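Local atomic coordinates of dihydroorotase (Agrobacterium tumefaciens, PDB entry 2OGJ), a protein that hydrolyses acetyl-(R)-mandelate and, less efficiently, acetyl glycolate in vitro as a zinc-dependent esterase of the amidohydrolase superfamily. Residues Gly116-Tyr120 with Ile121-Ser125; Cys232-Lys236 with Ser237-Ile241. All blocks are in the same frame, centred on the assembly; numbering follows the deposited sequence.

Interaction 1: Gly116-Tyr120 with Ile121-Ser125; sequences GFREY and IIEPS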
ATOM      1  N   GLY A 116       6.032  29.544  -5.895  1.00 35.74           N
ATOM      2  CA  GLY A 116       5.491  29.796  -7.212  1.00 36.70           C
ATOM      3  C   GLY A 116       4.209  30.594  -7.079  1.00 38.15           C
ATOM      4  O   GLY A 116       3.965  31.524  -7.843  1.00 41.41           O
ATOM      5  N   PHE A 117       3.385  30.246  -6.103  1.00 37.22           N
ATOM      6  CA  PHE A 117       2.143  30.953  -5.886  1.00 36.86           C
ATOM      7  C   PHE A 117       2.443  32.406  -5.533  1.00 37.19           C
ATOM      8  O   PHE A 117       1.825  33.317  -6.065  1.00 37.45           O
ATOM      9  CB  PHE A 117       1.367  30.297  -4.745  1.00 35.58           C
ATOM     10  CG  PHE A 117       0.014  30.916  -4.482  1.00 33.72           C
ATOM     11  CD1 PHE A 117      -1.050  30.680  -5.341  1.00 31.07           C
ATOM     12  CD2 PHE A 117      -0.197  31.718  -3.369  1.00 32.86           C
ATOM     13  CE1 PHE A 117      -2.302  31.229  -5.104  1.00 29.30           C
ATOM     14  CE2 PHE A 117      -1.469  32.277  -3.126  1.00 32.33           C
ATOM     15  CZ  PHE A 117      -2.509  32.027  -3.996  1.00 29.76           C
ATOM     16  N   ARG A 118       3.407  32.623  -4.650  1.00 37.34           N
ATOM     17  CA  ARG A 118       3.762  33.975  -4.227  1.00 37.65           C
ATOM     18  C   ARG A 118       4.202  34.876  -5.378  1.00 37.19           C
ATOM     19  O   ARG A 118       3.749  36.014  -5.507  1.00 32.70           O
ATOM     20  CB  ARG A 118       4.881  33.911  -3.181  1.00 38.92           C
ATOM     21  CG  ARG A 118       5.197  35.257  -2.517  1.00 43.00           C
ATOM     22  CD  ARG A 118       6.470  35.233  -1.690  1.00 43.52           C
ATOM     23  NE  ARG A 118       7.606  34.835  -2.509  1.00 48.16           N
ATOM     24  CZ  ARG A 118       8.377  33.783  -2.247  1.00 49.43           C
ATOM     25  NH1 ARG A 118       8.137  33.029  -1.178  1.00 51.89           N
ATOM     26  NH2 ARG A 118       9.372  33.471  -3.061  1.00 47.70           N
ATOM     27  N   GLU A 119       5.087  34.346  -6.215  1.00 39.16           N
ATOM     28  CA  GLU A 119       5.627  35.105  -7.326  1.00 40.45           C
ATOM     29  C   GLU A 119       4.668  35.339  -8.473  1.00 39.84           C
ATOM     30  O   GLU A 119       4.627  36.439  -9.005  1.00 40.20           O
ATOM     31  CB  GLU A 119       6.888  34.434  -7.862  1.00 41.82           C
ATOM     32  CG  GLU A 119       7.690  35.322  -8.796  1.00 47.15           C
ATOM     33  CD  GLU A 119       8.857  34.603  -9.450  1.00 51.88           C
ATOM     34  OE1 GLU A 119       9.738  34.074  -8.722  1.00 53.20           O
ATOM     35  OE2 GLU A 119       8.891  34.575 -10.701  1.00 55.27           O
ATOM     36  N   TYR A 120       3.908  34.318  -8.869  1.00 39.87           N
ATOM     37  CA  TYR A 120       2.967  34.470  -9.986  1.00 39.64           C
ATOM     38  C   TYR A 120       1.601  34.992  -9.614  1.00 37.96           C
ATOM     39  O   TYR A 120       0.994  35.711 -10.397  1.00 39.46           O
ATOM     40  CB  TYR A 120       2.744  33.158 -10.739  1.00 39.63           C
ATOM     41  CG  TYR A 120       3.976  32.547 -11.317  1.00 39.90           C
ATOM     42  CD1 TYR A 120       4.835  33.296 -12.125  1.00 39.31           C
ATOM     43  CD2 TYR A 120       4.294  31.214 -11.058  1.00 39.45           C
ATOM     44  CE1 TYR A 120       5.986  32.737 -12.660  1.00 40.66           C
ATOM     45  CE2 TYR A 120       5.446  30.639 -11.587  1.00 41.17           C
ATOM     46  CZ  TYR A 120       6.290  31.409 -12.387  1.00 42.31           C
ATOM     47  OH  TYR A 120       7.444  30.858 -12.901  1.00 45.24           O
ATOM     48  N   ILE A 121       1.097  34.629  -8.440  1.00 37.45           N
ATOM     49  CA  ILE A 121      -0.239  35.080  -8.058  1.00 38.63           C
ATOM     50  C   ILE A 121      -0.314  36.225  -7.050  1.00 39.09           C
ATOM     51  O   ILE A 121      -0.980  37.223  -7.300  1.00 39.20           O
ATOM     52  CB  ILE A 121      -1.086  33.905  -7.523  1.00 37.14           C
ATOM     53  CG1 ILE A 121      -1.010  32.735  -8.503  1.00 35.97           C
ATOM     54  CG2 ILE A 121      -2.526  34.349  -7.326  1.00 34.57           C
ATOM     55  CD1 ILE A 121      -1.401  33.090  -9.933  1.00 36.24           C
ATOM     56  N   ILE A 122       0.365  36.085  -5.918  1.00 39.43           N
ATOM     57  CA  ILE A 122       0.318  37.116  -4.890  1.00 39.63           C
ATOM     58  C   ILE A 122       0.929  38.452  -5.261  1.00 39.53           C
ATOM     59  O   ILE A 122       0.215  39.437  -5.369  1.00 41.27           O
ATOM     60  CB  ILE A 122       0.992  36.652  -3.570  1.00 38.53           C
ATOM     61  CG1 ILE A 122       0.280  35.424  -2.997  1.00 36.03           C
ATOM     62  CG2 ILE A 122       0.911  37.751  -2.539  1.00 37.16           C
ATOM     63  CD1 ILE A 122       0.944  34.877  -1.767  1.00 29.90           C
ATOM     64  N   GLU A 123       2.240  38.489  -5.452  1.00 40.77           N
ATOM     65  CA  GLU A 123       2.946  39.740  -5.745  1.00 42.26           C
ATOM     66  C   GLU A 123       2.409  40.612  -6.882  1.00 41.43           C
ATOM     67  O   GLU A 123       2.272  41.827  -6.719  1.00 41.10           O
ATOM     68  CB  GLU A 123       4.437  39.443  -5.951  1.00 43.67           C
ATOM     69  CG  GLU A 123       5.102  38.854  -4.685  1.00 48.60           C
ATOM     70  CD  GLU A 123       6.445  38.150  -4.944  1.00 50.85           C
ATOM     71  OE1 GLU A 123       6.803  37.930  -6.122  1.00 53.54           O
ATOM     72  OE2 GLU A 123       7.142  37.795  -3.966  1.00 51.89           O
ATOM     73  N   PRO A 124       2.085  40.012  -8.038  1.00 41.38           N
ATOM     74  CA  PRO A 124       1.567  40.823  -9.139  1.00 41.47           C
ATOM     75  C   PRO A 124       0.091  41.230  -9.070  1.00 42.22           C
ATOM     76  O   PRO A 124      -0.347  42.051  -9.872  1.00 43.26           O
ATOM     77  CB  PRO A 124       1.860  39.956 -10.366  1.00 39.63           C
ATOM     78  CG  PRO A 124       1.679  38.582  -9.848  1.00 37.26           C
ATOM     79  CD  PRO A 124       2.395  38.649  -8.507  1.00 39.00           C
ATOM     80  N   SER A 125      -0.675  40.684  -8.128  1.00 42.23           N
ATOM     81  CA  SER A 125      -2.103  41.007  -8.038  1.00 44.18           C
ATOM     82  C   SER A 125      -2.431  42.333  -7.359  1.00 46.22           C
ATOM     83  O   SER A 125      -1.717  42.757  -6.440  1.00 46.76           O
ATOM     84  CB  SER A 125      -2.854  39.895  -7.302  1.00 42.02           C
ATOM     85  OG  SER A 125      -3.098  38.777  -8.136  1.00 41.07           O
TER

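Interaction 2: Cys232-Lys236 with Ser237-Ile241; sequences CFNGK and SGSSI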
ATOM      1  N   CYS A 232     -19.590  23.886   5.638  1.00 42.31           N
ATOM      2  CA  CYS A 232     -20.441  23.745   6.824  1.00 44.56           C
ATOM      3  C   CYS A 232     -21.879  23.321   6.560  1.00 46.06           C
ATOM      4  O   CYS A 232     -22.464  22.575   7.352  1.00 45.84           O
ATOM      5  CB  CYS A 232     -20.456  25.056   7.614  1.00 43.83           C
ATOM      6  SG  CYS A 232     -21.291  26.375   6.748  1.00 43.85           S
ATOM      7  N   PHE A 233     -22.450  23.795   5.451  1.00 47.71           N
ATOM      8  CA  PHE A 233     -23.840  23.487   5.116  1.00 47.83           C
ATOM      9  C   PHE A 233     -24.048  22.629   3.887  1.00 47.70           C
ATOM     10  O   PHE A 233     -25.006  22.837   3.132  1.00 49.23           O
ATOM     11  CB  PHE A 233     -24.647  24.784   4.973  1.00 47.39           C
ATOM     12  CG  PHE A 233     -24.758  25.557   6.250  1.00 48.38           C
ATOM     13  CD1 PHE A 233     -24.677  24.905   7.474  1.00 47.62           C
ATOM     14  CD2 PHE A 233     -24.956  26.932   6.233  1.00 50.18           C
ATOM     15  CE1 PHE A 233     -24.791  25.605   8.658  1.00 49.45           C
ATOM     16  CE2 PHE A 233     -25.074  27.651   7.428  1.00 50.66           C
ATOM     17  CZ  PHE A 233     -24.990  26.982   8.640  1.00 49.36           C
ATOM     18  N   ASN A 234     -23.163  21.661   3.685  1.00 46.62           N
ATOM     19  CA  ASN A 234     -23.302  20.788   2.540  1.00 46.77           C
ATOM     20  C   ASN A 234     -24.491  19.902   2.826  1.00 46.53           C
ATOM     21  O   ASN A 234     -24.798  19.608   3.979  1.00 45.62           O
ATOM     22  CB  ASN A 234     -22.053  19.923   2.337  1.00 47.70           C
ATOM     23  CG  ASN A 234     -21.962  18.787   3.340  1.00 46.43           C
ATOM     24  OD1 ASN A 234     -21.437  18.957   4.440  1.00 46.59           O
ATOM     25  ND2 ASN A 234     -22.491  17.625   2.966  1.00 45.36           N
ATOM     26  N   GLY A 235     -25.166  19.490   1.764  1.00 47.55           N
ATOM     27  CA  GLY A 235     -26.327  18.631   1.897  1.00 48.17           C
ATOM     28  C   GLY A 235     -26.076  17.258   1.300  1.00 49.57           C
ATOM     29  O   GLY A 235     -26.915  16.713   0.579  1.00 49.90           O
ATOM     30  N   LYS A 236     -24.903  16.704   1.585  1.00 50.70           N
ATOM     31  CA  LYS A 236     -24.558  15.383   1.086  1.00 52.07           C
ATOM     32  C   LYS A 236     -24.669  14.311   2.186  1.00 52.64           C
ATOM     33  O   LYS A 236     -24.309  14.553   3.348  1.00 52.02           O
ATOM     34  CB  LYS A 236     -23.142  15.400   0.518  1.00 51.46           C
ATOM     35  CG  LYS A 236     -22.968  16.331  -0.658  1.00 51.66           C
ATOM     36  CD  LYS A 236     -23.882  15.983  -1.827  1.00 51.83           C
ATOM     37  CE  LYS A 236     -23.602  16.872  -3.037  1.00 50.83           C
ATOM     38  NZ  LYS A 236     -24.485  16.572  -4.192  1.00 51.56           N
ATOM     39  N   SER A 237     -25.168  13.132   1.805  1.00 52.44           N
ATOM     40  CA  SER A 237     -25.331  12.009   2.724  1.00 52.82           C
ATOM     41  C   SER A 237     -24.008  11.638   3.402  1.00 52.25           C
ATOM     42  O   SER A 237     -23.015  11.364   2.731  1.00 51.99           O
ATOM     43  CB  SER A 237     -25.870  10.779   1.973  1.00 54.18           C
ATOM     44  OG  SER A 237     -27.183  10.968   1.457  1.00 54.96           O
ATOM     45  N   GLY A 238     -24.004  11.622   4.729  1.00 51.57           N
ATOM     46  CA  GLY A 238     -22.796  11.277   5.448  1.00 51.87           C
ATOM     47  C   GLY A 238     -21.986  12.486   5.878  1.00 53.24           C
ATOM     48  O   GLY A 238     -20.946  12.355   6.537  1.00 53.95           O
ATOM     49  N   SER A 239     -22.457  13.678   5.518  1.00 53.89           N
ATOM     50  CA  SER A 239     -21.738  14.901   5.877  1.00 52.98           C
ATOM     51  C   SER A 239     -22.665  16.053   6.234  1.00 51.43           C
ATOM     52  O   SER A 239     -22.231  17.048   6.790  1.00 50.16           O
ATOM     53  CB  SER A 239     -20.788  15.311   4.734  1.00 52.15           C
ATOM     54  OG  SER A 239     -21.305  14.953   3.451  1.00 53.22           O
ATOM     55  N   SER A 240     -23.945  15.902   5.925  1.00 52.21           N
ATOM     56  CA  SER A 240     -24.940  16.939   6.198  1.00 54.08           C
ATOM     57  C   SER A 240     -25.288  17.063   7.678  1.00 55.82           C
ATOM     58  O   SER A 240     -25.551  16.067   8.342  1.00 56.77           O
ATOM     59  CB  SER A 240     -26.216  16.654   5.405  1.00 51.13           C
ATOM     60  OG  SER A 240     -27.290  17.433   5.891  1.00 50.93           O
ATOM     61  N   ILE A 241     -25.298  18.285   8.196  1.00 57.36           N
ATOM     62  CA  ILE A 241     -25.632  18.486   9.598  1.00 60.61           C
ATOM     63  C   ILE A 241     -27.129  18.355   9.851  1.00 63.52           C
ATOM     64  O   ILE A 241     -27.576  18.463  10.989  1.00 64.72           O
ATOM     65  CB  ILE A 241     -25.192  19.880  10.097  1.00 60.38           C
ATOM     66  CG1 ILE A 241     -26.013  20.977   9.392  1.00 58.67           C
ATOM     67  CG2 ILE A 241     -23.700  20.047   9.864  1.00 60.26           C
ATOM     68  CD1 ILE A 241     -25.872  22.362   9.994  1.00 54.70           C
TER
HETATM   69  O   HOH W   1     -24.278  20.408   6.551  1.00 42.63           O

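Interaction 1: Gly116-Tyr120 with Ile121-Ser125
One face of the Phe117 ring carries Ile121, whose CB stands 4.1 Å from the ring centroid, displaced toward the rim, in a CH-pi contact. Ile122 meets the same ring obliquely, its CG1 lying 3.6 Å from Phe117 CE2, while Trp81 packs on it edge-to-face. With CG anti to the backbone N (chi1 -177°), the phenyl group is swung along the helix toward both isoleucines. The second flat group, the Arg118 guanidinium, receives the Glu123 carboxylate at its edge: Arg118 NE and Glu123 OE2 are 3.3 Å apart in a salt bridge whose hydrogen bond is weak, bent to 131°, with the two planes turned 38° from each other. Along the backbone, i+4 bonding gives way to i+5 bonding. Phe117 O accepts both Ile121 N at 2.8 Å and Ile122 N at 3.1 Å, which reach it from opposite faces of the carbonyl plane, and Arg118 O takes Glu123 N at 2.9 Å in a nearly straight bond. Pro124 has no N-H to continue the series; beyond it, Ser125 OG bonds to Ile121 O at 2.8 Å. Glu119 is bonded to His82 and Arg90 of the second subunit, and Tyr120 stacks on Tyr120 of that subunit. This is a widened, pi-type helix turn running into a type I beta turn, at the close of the helix in the beta-alpha-beta unit 100-106, 114-122, 128-132 of the TIM barrel.

Interaction 2: Cys232-Lys236 with Ser237-Ile241
The loop that follows barrel strand 228-230, just beyond the zinc ligand His231, folds back on itself here, bringing Ser239 against Lys236 and Ile241 against Phe233. Lys236 O, the polar focus of the bend, accepts Ser239 N at 3.0 Å and Ser239 OG, also at 3.0 Å, both from the same face of its carbonyl plane, the hydroxyl standing 60° out of that plane, and takes a weak bond from Ser240 N at 2.9 Å. Gly238, with a positive phi of 96°, carries the chain through the return. Such loops at the C-terminal ends of the strands surround the metal centre in amidohydrolase barrels, and the Asn234 side chain lies about 5 Å from that of His231. Farther along, a water bridges the two arms, donating to Cys232 O and to Asn234 O while accepting from Ile241 N at 2.9 Å, satisfying three buried backbone groups. Beside it, Ile241, its CG1 between the backbone N and the carbonyl carbon (chi1 66°), brings CD1 obliquely to within 3.7 Å of Phe233 CE1, and Cys232 SG sits over the centre of one face of that ring. Helix 272-280 packs against Phe233, Ser240 and Ile241 through Val274.

In the fold
Both contacts are local to the chain and belong to the TIM barrel, but they lie on opposite sides of the chain's centre, about 34 Å apart between centres. Interaction 1 is partly buried: its aromatic and aliphatic side packs toward strand 128-132, whereas Glu123 lies at the surface, and Glu119, Tyr120 and Ile121 meet the second subunit. Interaction 2 is buried and lacks regular secondary structure, relying on backbone carbonyls, serines and a bound water, with its apolar end set among helices 216-222, 245-253 and 272-280. No element is common to the two: residues 116-125 finish a helix, whereas residues 232-241 form a strand-to-helix loop that begins beside a zinc ligand.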